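Type-iv like pilin ttha1219 (Thermus thermophilus, PDB 5G23) is a type IV pilin-like protein, similar in structure to type II secretion pseudopilins, that is probably involved in the DNA uptake of natural competence. Local coordinates at residues 103-108 with 120-125; 144-149 with 177-182; 173-178 with 226-231. All blocks are in the same frame, centred on the assembly; numbering follows the deposited sequence.

Interaction 1 (103-108 with 120-125); sequences EVRGTG and ACKGEG
The guanidinium of Arg-105 folds back over the neighbouring strand, with Cys-121 O lying 3.2 Å above one face of its plane, offset toward the rim. The chain bends at chi3 (63°), which sets NE, and CZ lies 3.5 Å from Cys-121 O. NH2 is 3.4 Å from Cys-121 O, but the angle is too poor for a hydrogen bond, and the polar end is held instead by Ser-100, which accepts from NH1. In the plane of the group, Ala-120 CB touches its edge, while NH1 lies 3.7 Å from Lys-122 CB. An alanine at Arg-105 would probably leave the Cys-121 peptide without this cover and Ser-100 OG without its donor. The backbones pair as an antiparallel hairpin: Gly-106 N donates to Cys-121 O (2.8 Å, 173°), Cys-121 N donates back, and Gly-123 N reaches Val-104 O at 2.8 Å. A CB on Gly-106 would come within 2.7 Å of Cys-121 SG, a clash. That sulfur forms the disulfide with Cys-126. Beyond the pairing, Val-104 CG2 packs 3.6 Å from Glu-124 OE2, and a water joins this carboxylate oxygen to Val-104 N. Lys-122 NZ forms a salt bridge to Glu-103, whose carboxylate position is less certain. Strand 104-112 is flanked on its other edge by strand 82-88, where Val-104 meets Trp-86, and Thr-107 OG1 bonds Glu-59 of helix 44-61.

Interaction 2 (144-149 with 177-182); sequences AFRVAY and ALYLLA
Phe-145 meets Leu-180 and Leu-178 across the strands, and the apolar contacts on this face centre on its ring. Leu-180 CD2 lies 3.6 Å from Phe-145 CD1, whereas Leu-178 CD2 comes to the ring edge, 3.9 Å from CE1. CG of Phe-145 is anti to the backbone N (chi1 178°), and the side chain runs beside that of Leu-178, pointing the same way. Val-147 CG2 also touches Leu-178 CD2. On the other face, Ala-144 CB sits at the edge of the Tyr-179 ring, 4.1 Å from CE2, and the Arg-146 and Tyr-179 side chains lie side by side with their planes 60° apart. This is the central pairing of the four-stranded antiparallel sheet; its Phe-145 face packs against helix 44-61 through Leu-56, Leu-60 and Leu-49, the helix-on-sheet packing of pilin folds. Backbone hydrogen bonds join Ala-148 with Ala-177 and Arg-146 with Tyr-179 in both directions. Leu-181 N to Ala-144 O is 3.0 Å. The return bond, Ala-144 N to Leu-181 O, is weak at 3.4 Å. Among polar side-chain bonds, Arg-146 NH2 donates to Glu-211 O, and NH1 reaches Phe-145 O at 3.3 Å from above the carbonyl plane. Tyr-179 OH bonds Glu-224.

Interaction 3 (173-178 with 226-231); sequences VSALAL and LWIVQT
Leu-176 N donates to Val-229 O at 2.8 Å, in the plane of that carbonyl, and Val-229 N returns the bond to Leu-176 O. These bonds belong to an antiparallel pair in the four-stranded sheet, where 221-230 is an outermost strand within this chain. A second such pair joins Leu-178 and Trp-227, with Leu-178 N to Trp-227 O nearly straight (177°) and aligned with the C=O direction. Beyond strand 226-230, Thr-231 adds two more bonds: its N donates to Ser-174 O at 3.0 Å, and OG1, set between the backbone N and carbonyl carbon (chi1 56°), donates to Val-173 O from well above the carbonyl plane. Its methyl CG2 meets Leu-176 CG at 3.9 Å, the two side chains crossing at about a right angle. A water joins Ser-174 OG and Gln-230 NE2, and Gln-230 also packs on Glu-95 of the second subunit. On the face with Ala-177, its CB touches Ile-228 CD1 at 3.6 Å. On the other face, Leu-178 CD1 packs on Val-229 CG2, and helix 44-61 covers Trp-227 and Val-229 through Ala-53 and Ala-57. The Trp-227 indole takes a CH-pi contact: Leu-178 CB stands over the six-membered ring, 3.6 Å from its centroid and 10° off the ring normal.

After helix 44-61 and strands 69-75 and 82-88, interaction 1 closes a short hairpin loop between 103-108 and 120-125 in the seven-stranded sheet. The chain then runs into strand 141-151 of the four-stranded sheet, which holds 144-149, and interaction 2 closes a loop of 27 residues when 177-182 pairs with it. Interaction 3 begins on that same strand, 173-184, and closes a longer loop of 47 residues when 226-231 arrives. The loops follow in series, none within another. Interactions 2 and 3 share Ala-177 and Leu-178, so strand 173-184 is paired along both edges; their centres are 10 Å apart. Interaction 1 touches neither. Helix 44-61 contacts residues of all three interactions.

Interaction 1 (103-108 with 120-125)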
ATOM      1  N   GLU B 103      -3.653 -15.102  16.215  1.00 36.38           N
ATOM      2  CA  GLU B 103      -5.104 -14.912  16.011  1.00 35.26           C
ATOM      3  C   GLU B 103      -5.461 -14.674  14.536  1.00 32.90           C
ATOM      4  O   GLU B 103      -4.692 -14.084  13.774  1.00 30.07           O
ATOM      5  CB  GLU B 103      -5.560 -13.768  16.924  1.00 36.00           C
ATOM      6  CG  GLU B 103      -5.563 -14.229  18.369  1.00 39.43           C
ATOM      7  CD  GLU B 103      -5.743 -13.096  19.387  1.00 42.49           C
ATOM      8  OE1 GLU B 103      -5.775 -11.882  18.991  1.00 42.36           O
ATOM      9  OE2 GLU B 103      -5.828 -13.451  20.600  1.00 46.57           O
ATOM     10  N   VAL B 104      -6.689 -15.035  14.188  1.00 30.71           N
ATOM     11  CA  VAL B 104      -7.181 -14.881  12.817  1.00 28.59           C
ATOM     12  C   VAL B 104      -7.625 -13.461  12.541  1.00 27.20           C
ATOM     13  O   VAL B 104      -8.289 -12.819  13.374  1.00 26.80           O
ATOM     14  CB  VAL B 104      -8.407 -15.811  12.620  1.00 28.82           C
ATOM     15  CG1 VAL B 104      -8.947 -15.697  11.206  1.00 28.76           C
ATOM     16  CG2 VAL B 104      -8.041 -17.236  12.895  1.00 30.46           C
ATOM     17  N   ARG B 105      -7.271 -12.936  11.367  1.00 24.70           N
ATOM     18  CA  ARG B 105      -7.729 -11.657  10.919  1.00 24.21           C
ATOM     19  C   ARG B 105      -8.423 -11.787   9.556  1.00 21.09           C
ATOM     20  O   ARG B 105      -8.121 -12.682   8.809  1.00 20.51           O
ATOM     21  CB  ARG B 105      -6.576 -10.729  10.763  1.00 25.27           C
ATOM     22  CG  ARG B 105      -6.117 -10.375  12.180  1.00 29.17           C
ATOM     23  CD  ARG B 105      -5.410  -9.050  12.226  1.00 29.63           C
ATOM     24  NE  ARG B 105      -6.364  -8.042  11.815  1.00 30.29           N
ATOM     25  CZ  ARG B 105      -7.050  -7.283  12.654  1.00 31.51           C
ATOM     26  NH1 ARG B 105      -6.895  -7.417  13.963  1.00 31.55           N
ATOM     27  NH2 ARG B 105      -7.886  -6.381  12.145  1.00 31.13           N
ATOM     28  N   GLY B 106      -9.368 -10.899   9.306  1.00 19.53           N
ATOM     29  CA  GLY B 106     -10.059 -10.813   8.037  1.00 18.69           C
ATOM     30  C   GLY B 106      -9.768  -9.511   7.330  1.00 17.73           C
ATOM     31  O   GLY B 106      -9.451  -8.475   7.926  1.00 17.51           O
ATOM     32  N   THR B 107      -9.995  -9.551   6.044  1.00 17.89           N
ATOM     33  CA  THR B 107      -9.808  -8.433   5.185  1.00 17.64           C
ATOM     34  C   THR B 107     -10.823  -8.508   4.070  1.00 17.04           C
ATOM     35  O   THR B 107     -11.161  -9.606   3.588  1.00 16.93           O
ATOM     36  CB  THR B 107      -8.340  -8.417   4.661  1.00 19.25           C
ATOM     37  OG1 THR B 107      -8.074  -7.138   4.060  1.00 20.62           O
ATOM     38  CG2 THR B 107      -8.066  -9.532   3.652  1.00 19.35           C
ATOM     39  N   GLY B 108     -11.301  -7.360   3.648  1.00 16.34           N
ATOM     40  CA  GLY B 108     -12.289  -7.265   2.534  1.00 17.45           C
ATOM     41  C   GLY B 108     -12.196  -5.998   1.684  1.00 17.67           C
ATOM     42  O   GLY B 108     -11.914  -4.888   2.192  1.00 16.92           O
ATOM     43  N   ALA B 120     -11.350  -4.404   7.674  1.00 18.01           N
ATOM     44  CA  ALA B 120     -10.592  -5.367   8.391  1.00 19.35           C
ATOM     45  C   ALA B 120     -11.279  -5.790   9.680  1.00 19.37           C
ATOM     46  O   ALA B 120     -11.982  -5.004  10.272  1.00 20.25           O
ATOM     47  CB  ALA B 120      -9.220  -4.811   8.741  1.00 20.71           C
ATOM     48  N   CYS B 121     -11.035  -6.996  10.123  1.00 19.45           N
ATOM     49  CA  CYS B 121     -11.639  -7.483  11.338  1.00 21.14           C
ATOM     50  C   CYS B 121     -10.784  -8.505  11.966  1.00 20.98           C
ATOM     51  O   CYS B 121      -9.848  -9.048  11.373  1.00 21.05           O
ATOM     52  CB  CYS B 121     -13.064  -8.077  11.032  1.00 21.45           C
ATOM     53  SG  CYS B 121     -13.058  -9.434   9.831  1.00 19.80           S
ATOM     54  N   LYS B 122     -11.109  -8.814  13.180  1.00 21.90           N
ATOM     55  CA  LYS B 122     -10.440  -9.857  13.909  1.00 23.44           C
ATOM     56  C   LYS B 122     -11.405 -10.977  14.290  1.00 23.61           C
ATOM     57  O   LYS B 122     -12.535 -10.722  14.659  1.00 22.45           O
ATOM     58  CB  LYS B 122      -9.858  -9.235  15.158  1.00 25.57           C
ATOM     59  CG  LYS B 122      -8.867 -10.114  15.847  1.00 28.33           C
ATOM     60  CD  LYS B 122      -8.492  -9.451  17.174  1.00 31.22           C
ATOM     61  CE  LYS B 122      -7.701 -10.329  18.063  1.00 32.84           C
ATOM     62  NZ  LYS B 122      -6.886  -9.388  18.885  1.00 34.77           N
ATOM     63  N   GLY B 123     -10.927 -12.190  14.229  1.00 24.08           N
ATOM     64  CA  GLY B 123     -11.688 -13.346  14.707  1.00 26.93           C
ATOM     65  C   GLY B 123     -11.991 -14.291  13.584  1.00 27.66           C
ATOM     66  O   GLY B 123     -12.199 -13.891  12.458  1.00 26.59           O
ATOM     67  N   GLU B 124     -12.015 -15.573  13.881  1.00 31.11           N
ATOM     68  CA  GLU B 124     -12.415 -16.566  12.914  1.00 32.95           C
ATOM     69  C   GLU B 124     -13.770 -16.218  12.280  1.00 29.77           C
ATOM     70  O   GLU B 124     -14.719 -15.961  12.999  1.00 29.97           O
ATOM     71  CB  GLU B 124     -12.541 -17.892  13.624  1.00 39.07           C
ATOM     72  CG  GLU B 124     -11.286 -18.451  14.300  1.00 46.21           C
ATOM     73  CD  GLU B 124     -10.834 -17.700  15.595  1.00 52.38           C
ATOM     74  OE1 GLU B 124     -11.618 -16.916  16.225  1.00 55.79           O
ATOM     75  OE2 GLU B 124      -9.670 -17.908  16.010  1.00 60.53           O
ATOM     76  N   GLY B 125     -13.846 -16.178  10.959  1.00 28.47           N
ATOM     77  CA  GLY B 125     -15.091 -15.856  10.215  1.00 27.93           C
ATOM     78  C   GLY B 125     -15.618 -14.443  10.378  1.00 26.30           C
ATOM     79  O   GLY B 125     -16.816 -14.174  10.107  1.00 24.67           O
TER
HETATM   80  O   HOH W   1      -8.722 -15.106  16.506  1.00 41.49           O

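Interaction 2 (144-149 with 177-182)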
ATOM      1  N   ALA B 144     -14.780   0.016 -12.778  1.00 15.61           N
ATOM      2  CA  ALA B 144     -14.783  -1.467 -12.744  1.00 15.59           C
ATOM      3  C   ALA B 144     -13.765  -2.013 -11.799  1.00 14.74           C
ATOM      4  O   ALA B 144     -12.626  -1.503 -11.738  1.00 13.62           O
ATOM      5  CB  ALA B 144     -14.581  -2.030 -14.155  1.00 16.38           C
ATOM      6  N   PHE B 145     -14.168  -3.026 -11.031  1.00 14.90           N
ATOM      7  CA  PHE B 145     -13.298  -3.793 -10.158  1.00 14.35           C
ATOM      8  C   PHE B 145     -13.703  -5.228 -10.395  1.00 14.26           C
ATOM      9  O   PHE B 145     -14.861  -5.581 -10.336  1.00 15.21           O
ATOM     10  CB  PHE B 145     -13.385  -3.438  -8.653  1.00 14.63           C
ATOM     11  CG  PHE B 145     -12.526  -4.264  -7.743  1.00 14.64           C
ATOM     12  CD1 PHE B 145     -11.188  -4.415  -7.954  1.00 16.23           C
ATOM     13  CD2 PHE B 145     -13.066  -4.863  -6.595  1.00 16.06           C
ATOM     14  CE1 PHE B 145     -10.394  -5.191  -7.090  1.00 16.31           C
ATOM     15  CE2 PHE B 145     -12.293  -5.658  -5.709  1.00 16.51           C
ATOM     16  CZ  PHE B 145     -10.939  -5.771  -5.946  1.00 16.51           C
ATOM     17  N   ARG B 146     -12.727  -6.008 -10.845  1.00 14.83           N
ATOM     18  CA  ARG B 146     -12.968  -7.431 -11.231  1.00 15.86           C
ATOM     19  C   ARG B 146     -11.933  -8.263 -10.540  1.00 16.20           C
ATOM     20  O   ARG B 146     -10.718  -7.873 -10.431  1.00 16.50           O
ATOM     21  CB  ARG B 146     -12.865  -7.671 -12.755  1.00 17.04           C
ATOM     22  CG  ARG B 146     -13.810  -6.874 -13.589  1.00 18.10           C
ATOM     23  CD  ARG B 146     -15.258  -7.327 -13.360  1.00 19.76           C
ATOM     24  NE  ARG B 146     -16.090  -6.665 -14.357  1.00 20.32           N
ATOM     25  CZ  ARG B 146     -16.735  -5.528 -14.145  1.00 24.83           C
ATOM     26  NH1 ARG B 146     -16.680  -4.906 -12.962  1.00 25.92           N
ATOM     27  NH2 ARG B 146     -17.384  -4.945 -15.165  1.00 26.44           N
ATOM     28  N   VAL B 147     -12.334  -9.468 -10.062  1.00 15.38           N
ATOM     29  CA  VAL B 147     -11.370 -10.424  -9.510  1.00 16.13           C
ATOM     30  C   VAL B 147     -11.703 -11.796 -10.120  1.00 17.84           C
ATOM     31  O   VAL B 147     -12.842 -12.217 -10.061  1.00 18.61           O
ATOM     32  CB  VAL B 147     -11.508 -10.556  -7.990  1.00 17.14           C
ATOM     33  CG1 VAL B 147     -10.501 -11.510  -7.410  1.00 18.12           C
ATOM     34  CG2 VAL B 147     -11.359  -9.164  -7.313  1.00 17.55           C
ATOM     35  N   ALA B 148     -10.720 -12.429 -10.710  1.00 16.12           N
ATOM     36  CA  ALA B 148     -10.812 -13.791 -11.208  1.00 15.28           C
ATOM     37  C   ALA B 148      -9.787 -14.643 -10.446  1.00 14.44           C
ATOM     38  O   ALA B 148      -8.915 -14.101  -9.758  1.00 14.70           O
ATOM     39  CB  ALA B 148     -10.483 -13.833 -12.678  1.00 16.00           C
ATOM     40  N   TYR B 149      -9.935 -15.960 -10.526  1.00 13.27           N
ATOM     41  CA  TYR B 149      -9.033 -16.833  -9.851  1.00 14.21           C
ATOM     42  C   TYR B 149      -8.567 -17.984 -10.756  1.00 14.16           C
ATOM     43  O   TYR B 149      -9.275 -18.426 -11.674  1.00 13.77           O
ATOM     44  CB  TYR B 149      -9.662 -17.377  -8.558  1.00 13.71           C
ATOM     45  CG  TYR B 149     -10.853 -18.259  -8.757  1.00 14.09           C
ATOM     46  CD1 TYR B 149     -12.117 -17.720  -8.807  1.00 14.75           C
ATOM     47  CD2 TYR B 149     -10.739 -19.688  -8.738  1.00 15.39           C
ATOM     48  CE1 TYR B 149     -13.219 -18.523  -8.943  1.00 15.12           C
ATOM     49  CE2 TYR B 149     -11.849 -20.486  -8.828  1.00 16.77           C
ATOM     50  CZ  TYR B 149     -13.081 -19.873  -8.904  1.00 16.46           C
ATOM     51  OH  TYR B 149     -14.188 -20.648  -9.051  1.00 17.63           O
ATOM     52  N   ALA B 177      -6.425 -12.731 -10.191  1.00 13.05           N
ATOM     53  CA  ALA B 177      -6.250 -11.625 -11.098  1.00 13.65           C
ATOM     54  C   ALA B 177      -7.200 -10.518 -10.703  1.00 14.23           C
ATOM     55  O   ALA B 177      -8.411 -10.734 -10.554  1.00 14.72           O
ATOM     56  CB  ALA B 177      -6.516 -12.033 -12.526  1.00 14.39           C
ATOM     57  N   LEU B 178      -6.662  -9.317 -10.528  1.00 14.38           N
ATOM     58  CA  LEU B 178      -7.425  -8.152 -10.168  1.00 14.70           C
ATOM     59  C   LEU B 178      -7.333  -7.084 -11.265  1.00 14.76           C
ATOM     60  O   LEU B 178      -6.273  -6.931 -11.891  1.00 13.55           O
ATOM     61  CB  LEU B 178      -6.930  -7.595  -8.845  1.00 17.02           C
ATOM     62  CG  LEU B 178      -7.185  -8.594  -7.725  1.00 18.18           C
ATOM     63  CD1 LEU B 178      -5.897  -9.321  -7.484  1.00 21.19           C
ATOM     64  CD2 LEU B 178      -7.601  -7.891  -6.485  1.00 21.62           C
ATOM     65  N   TYR B 179      -8.466  -6.435 -11.528  1.00 14.20           N
ATOM     66  CA  TYR B 179      -8.562  -5.415 -12.569  1.00 15.21           C
ATOM     67  C   TYR B 179      -9.290  -4.194 -12.025  1.00 14.74           C
ATOM     68  O   TYR B 179     -10.322  -4.313 -11.422  1.00 14.46           O
ATOM     69  CB  TYR B 179      -9.314  -5.964 -13.795  1.00 15.15           C
ATOM     70  CG  TYR B 179      -9.588  -4.927 -14.835  1.00 15.42           C
ATOM     71  CD1 TYR B 179      -8.656  -4.618 -15.808  1.00 15.85           C
ATOM     72  CD2 TYR B 179     -10.824  -4.239 -14.857  1.00 16.37           C
ATOM     73  CE1 TYR B 179      -8.889  -3.650 -16.767  1.00 15.93           C
ATOM     74  CE2 TYR B 179     -11.091  -3.272 -15.820  1.00 16.17           C
ATOM     75  CZ  TYR B 179     -10.131  -3.004 -16.800  1.00 15.90           C
ATOM     76  OH  TYR B 179     -10.361  -2.053 -17.684  1.00 16.20           O
ATOM     77  N   LEU B 180      -8.706  -3.003 -12.292  1.00 14.11           N
ATOM     78  CA  LEU B 180      -9.347  -1.754 -12.026  1.00 13.82           C
ATOM     79  C   LEU B 180      -9.375  -0.889 -13.302  1.00 14.48           C
ATOM     80  O   LEU B 180      -8.382  -0.862 -14.089  1.00 13.60           O
ATOM     81  CB  LEU B 180      -8.574  -0.995 -10.945  1.00 14.06           C
ATOM     82  CG  LEU B 180      -8.700  -1.498  -9.518  1.00 13.95           C
ATOM     83  CD1 LEU B 180      -7.638  -0.858  -8.633  1.00 14.80           C
ATOM     84  CD2 LEU B 180     -10.112  -1.161  -9.032  1.00 14.78           C
ATOM     85  N   LEU B 181     -10.528  -0.264 -13.538  1.00 14.24           N
ATOM     86  CA  LEU B 181     -10.683   0.808 -14.529  1.00 13.89           C
ATOM     87  C   LEU B 181     -11.133   2.035 -13.766  1.00 13.79           C
ATOM     88  O   LEU B 181     -12.073   1.979 -12.983  1.00 13.82           O
ATOM     89  CB  LEU B 181     -11.688   0.433 -15.573  1.00 14.48           C
ATOM     90  CG  LEU B 181     -12.023   1.466 -16.597  1.00 15.47           C
ATOM     91  CD1 LEU B 181     -10.883   1.742 -17.531  1.00 16.39           C
ATOM     92  CD2 LEU B 181     -13.252   1.026 -17.407  1.00 16.34           C
ATOM     93  N   ALA B 182     -10.472   3.157 -14.010  1.00 13.84           N
ATOM     94  CA  ALA B 182     -10.831   4.398 -13.367  1.00 14.09           C
ATOM     95  C   ALA B 182     -10.787   5.511 -14.390  1.00 14.73           C
ATOM     96  O   ALA B 182     -10.100   5.441 -15.414  1.00 14.74           O
ATOM     97  CB  ALA B 182      -9.928   4.727 -12.189  1.00 14.38           C
TER

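Interaction 3 (173-178 with 226-231)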
ATOM      1  N   VAL B 173      -6.613 -22.887  -5.287  1.00 24.08           N
ATOM      2  CA  VAL B 173      -6.503 -21.645  -6.000  1.00 20.99           C
ATOM      3  C   VAL B 173      -5.063 -21.189  -5.970  1.00 20.57           C
ATOM      4  O   VAL B 173      -4.489 -21.019  -4.936  1.00 21.25           O
ATOM      5  CB  VAL B 173      -7.405 -20.547  -5.369  1.00 19.89           C
ATOM      6  CG1 VAL B 173      -7.155 -19.190  -5.998  1.00 19.46           C
ATOM      7  CG2 VAL B 173      -8.875 -20.921  -5.527  1.00 20.40           C
ATOM      8  N   SER B 174      -4.467 -21.031  -7.110  1.00 20.00           N
ATOM      9  CA  SER B 174      -3.047 -20.711  -7.164  1.00 20.42           C
ATOM     10  C   SER B 174      -2.768 -19.209  -7.289  1.00 18.88           C
ATOM     11  O   SER B 174      -1.645 -18.790  -7.022  1.00 18.79           O
ATOM     12  CB  SER B 174      -2.357 -21.557  -8.223  1.00 22.23           C
ATOM     13  OG  SER B 174      -2.693 -21.165  -9.486  1.00 24.57           O
ATOM     14  N   ALA B 175      -3.735 -18.448  -7.798  1.00 17.00           N
ATOM     15  CA  ALA B 175      -3.555 -16.996  -8.036  1.00 15.92           C
ATOM     16  C   ALA B 175      -4.850 -16.279  -8.202  1.00 15.14           C
ATOM     17  O   ALA B 175      -5.871 -16.902  -8.514  1.00 14.42           O
ATOM     18  CB  ALA B 175      -2.653 -16.747  -9.217  1.00 16.44           C
ATOM     19  N   LEU B 176      -4.827 -14.964  -8.011  1.00 14.93           N
ATOM     20  CA  LEU B 176      -5.954 -14.070  -8.266  1.00 14.40           C
ATOM     21  C   LEU B 176      -5.507 -13.082  -9.337  1.00 13.83           C
ATOM     22  O   LEU B 176      -4.335 -12.692  -9.350  1.00 13.46           O
ATOM     23  CB  LEU B 176      -6.371 -13.291  -7.043  1.00 14.40           C
ATOM     24  CG  LEU B 176      -6.803 -14.102  -5.827  1.00 15.59           C
ATOM     25  CD1 LEU B 176      -7.101 -13.168  -4.678  1.00 15.75           C
ATOM     26  CD2 LEU B 176      -8.033 -14.952  -6.140  1.00 15.67           C
ATOM     27  N   ALA B 177      -6.425 -12.731 -10.191  1.00 13.05           N
ATOM     28  CA  ALA B 177      -6.250 -11.625 -11.098  1.00 13.65           C
ATOM     29  C   ALA B 177      -7.200 -10.518 -10.703  1.00 14.23           C
ATOM     30  O   ALA B 177      -8.411 -10.734 -10.554  1.00 14.72           O
ATOM     31  CB  ALA B 177      -6.516 -12.033 -12.526  1.00 14.39           C
ATOM     32  N   LEU B 178      -6.662  -9.317 -10.528  1.00 14.38           N
ATOM     33  CA  LEU B 178      -7.425  -8.152 -10.168  1.00 14.70           C
ATOM     34  C   LEU B 178      -7.333  -7.084 -11.265  1.00 14.76           C
ATOM     35  O   LEU B 178      -6.273  -6.931 -11.891  1.00 13.55           O
ATOM     36  CB  LEU B 178      -6.930  -7.595  -8.845  1.00 17.02           C
ATOM     37  CG  LEU B 178      -7.185  -8.594  -7.725  1.00 18.18           C
ATOM     38  CD1 LEU B 178      -5.897  -9.321  -7.484  1.00 21.19           C
ATOM     39  CD2 LEU B 178      -7.601  -7.891  -6.485  1.00 21.62           C
ATOM     40  N   LEU B 226      -4.320  -4.307 -14.685  1.00 13.71           N
ATOM     41  CA  LEU B 226      -4.474  -5.741 -14.373  1.00 13.70           C
ATOM     42  C   LEU B 226      -3.233  -6.210 -13.631  1.00 13.90           C
ATOM     43  O   LEU B 226      -2.114  -5.995 -14.097  1.00 14.31           O
ATOM     44  CB  LEU B 226      -4.628  -6.566 -15.635  1.00 14.21           C
ATOM     45  CG  LEU B 226      -4.716  -8.090 -15.509  1.00 15.56           C
ATOM     46  CD1 LEU B 226      -6.018  -8.489 -14.877  1.00 16.00           C
ATOM     47  CD2 LEU B 226      -4.563  -8.753 -16.847  1.00 17.04           C
ATOM     48  N   TRP B 227      -3.418  -6.921 -12.500  1.00 13.08           N
ATOM     49  CA  TRP B 227      -2.293  -7.494 -11.814  1.00 14.09           C
ATOM     50  C   TRP B 227      -2.643  -8.878 -11.248  1.00 13.91           C
ATOM     51  O   TRP B 227      -3.806  -9.121 -10.939  1.00 12.70           O
ATOM     52  CB  TRP B 227      -1.716  -6.508 -10.799  1.00 14.56           C
ATOM     53  CG  TRP B 227      -2.529  -6.221  -9.567  1.00 15.00           C
ATOM     54  CD1 TRP B 227      -2.193  -6.604  -8.361  1.00 16.62           C
ATOM     55  CD2 TRP B 227      -3.685  -5.414  -9.426  1.00 14.65           C
ATOM     56  NE1 TRP B 227      -3.082  -6.173  -7.443  1.00 16.82           N
ATOM     57  CE2 TRP B 227      -4.023  -5.421  -8.082  1.00 15.88           C
ATOM     58  CE3 TRP B 227      -4.530  -4.741 -10.324  1.00 14.99           C
ATOM     59  CZ2 TRP B 227      -5.135  -4.760  -7.583  1.00 15.62           C
ATOM     60  CZ3 TRP B 227      -5.600  -4.005  -9.834  1.00 14.83           C
ATOM     61  CH2 TRP B 227      -5.922  -4.035  -8.463  1.00 15.26           C
ATOM     62  N   ILE B 228      -1.633  -9.723 -11.151  1.00 13.95           N
ATOM     63  CA  ILE B 228      -1.774 -11.076 -10.722  1.00 14.47           C
ATOM     64  C   ILE B 228      -1.107 -11.216  -9.384  1.00 15.93           C
ATOM     65  O   ILE B 228       0.006 -10.749  -9.187  1.00 16.73           O
ATOM     66  CB  ILE B 228      -1.064 -12.040 -11.669  1.00 15.57           C
ATOM     67  CG1 ILE B 228      -1.508 -11.809 -13.089  1.00 15.54           C
ATOM     68  CG2 ILE B 228      -1.330 -13.458 -11.169  1.00 16.55           C
ATOM     69  CD1 ILE B 228      -3.022 -11.867 -13.316  1.00 15.57           C
ATOM     70  N   VAL B 229      -1.822 -11.796  -8.442  1.00 16.43           N
ATOM     71  CA  VAL B 229      -1.350 -12.039  -7.076  1.00 17.42           C
ATOM     72  C   VAL B 229      -1.301 -13.518  -6.814  1.00 19.34           C
ATOM     73  O   VAL B 229      -2.339 -14.190  -6.911  1.00 18.25           O
ATOM     74  CB  VAL B 229      -2.294 -11.410  -6.058  1.00 17.92           C
ATOM     75  CG1 VAL B 229      -1.704 -11.585  -4.678  1.00 19.85           C
ATOM     76  CG2 VAL B 229      -2.450  -9.915  -6.309  1.00 17.91           C
ATOM     77  N   GLN B 230      -0.106 -14.072  -6.527  1.00 20.40           N
ATOM     78  CA  GLN B 230      -0.001 -15.488  -6.241  1.00 22.41           C
ATOM     79  C   GLN B 230      -0.637 -15.717  -4.865  1.00 21.70           C
ATOM     80  O   GLN B 230      -0.566 -14.843  -3.980  1.00 21.61           O
ATOM     81  CB  GLN B 230       1.461 -15.964  -6.305  1.00 25.46           C
ATOM     82  CG  GLN B 230       2.135 -15.708  -7.600  1.00 26.52           C
ATOM     83  CD  GLN B 230       1.517 -16.436  -8.760  1.00 28.84           C
ATOM     84  OE1 GLN B 230       1.216 -15.799  -9.756  1.00 30.52           O
ATOM     85  NE2 GLN B 230       1.267 -17.728  -8.645  1.00 29.91           N
ATOM     86  N   THR B 231      -1.245 -16.898  -4.676  1.00 20.59           N
ATOM     87  CA  THR B 231      -1.866 -17.233  -3.440  1.00 20.71           C
ATOM     88  C   THR B 231      -1.373 -18.605  -2.964  1.00 22.81           C
ATOM     89  O   THR B 231      -2.133 -19.571  -2.879  1.00 22.97           O
ATOM     90  CB  THR B 231      -3.396 -17.210  -3.567  1.00 20.32           C
ATOM     91  OG1 THR B 231      -3.795 -18.087  -4.615  1.00 18.94           O
ATOM     92  CG2 THR B 231      -3.939 -15.800  -3.859  1.00 19.88           C
TER
HETATM   93  O   HOH W   2      -0.532 -19.624 -10.181  1.00 40.08           O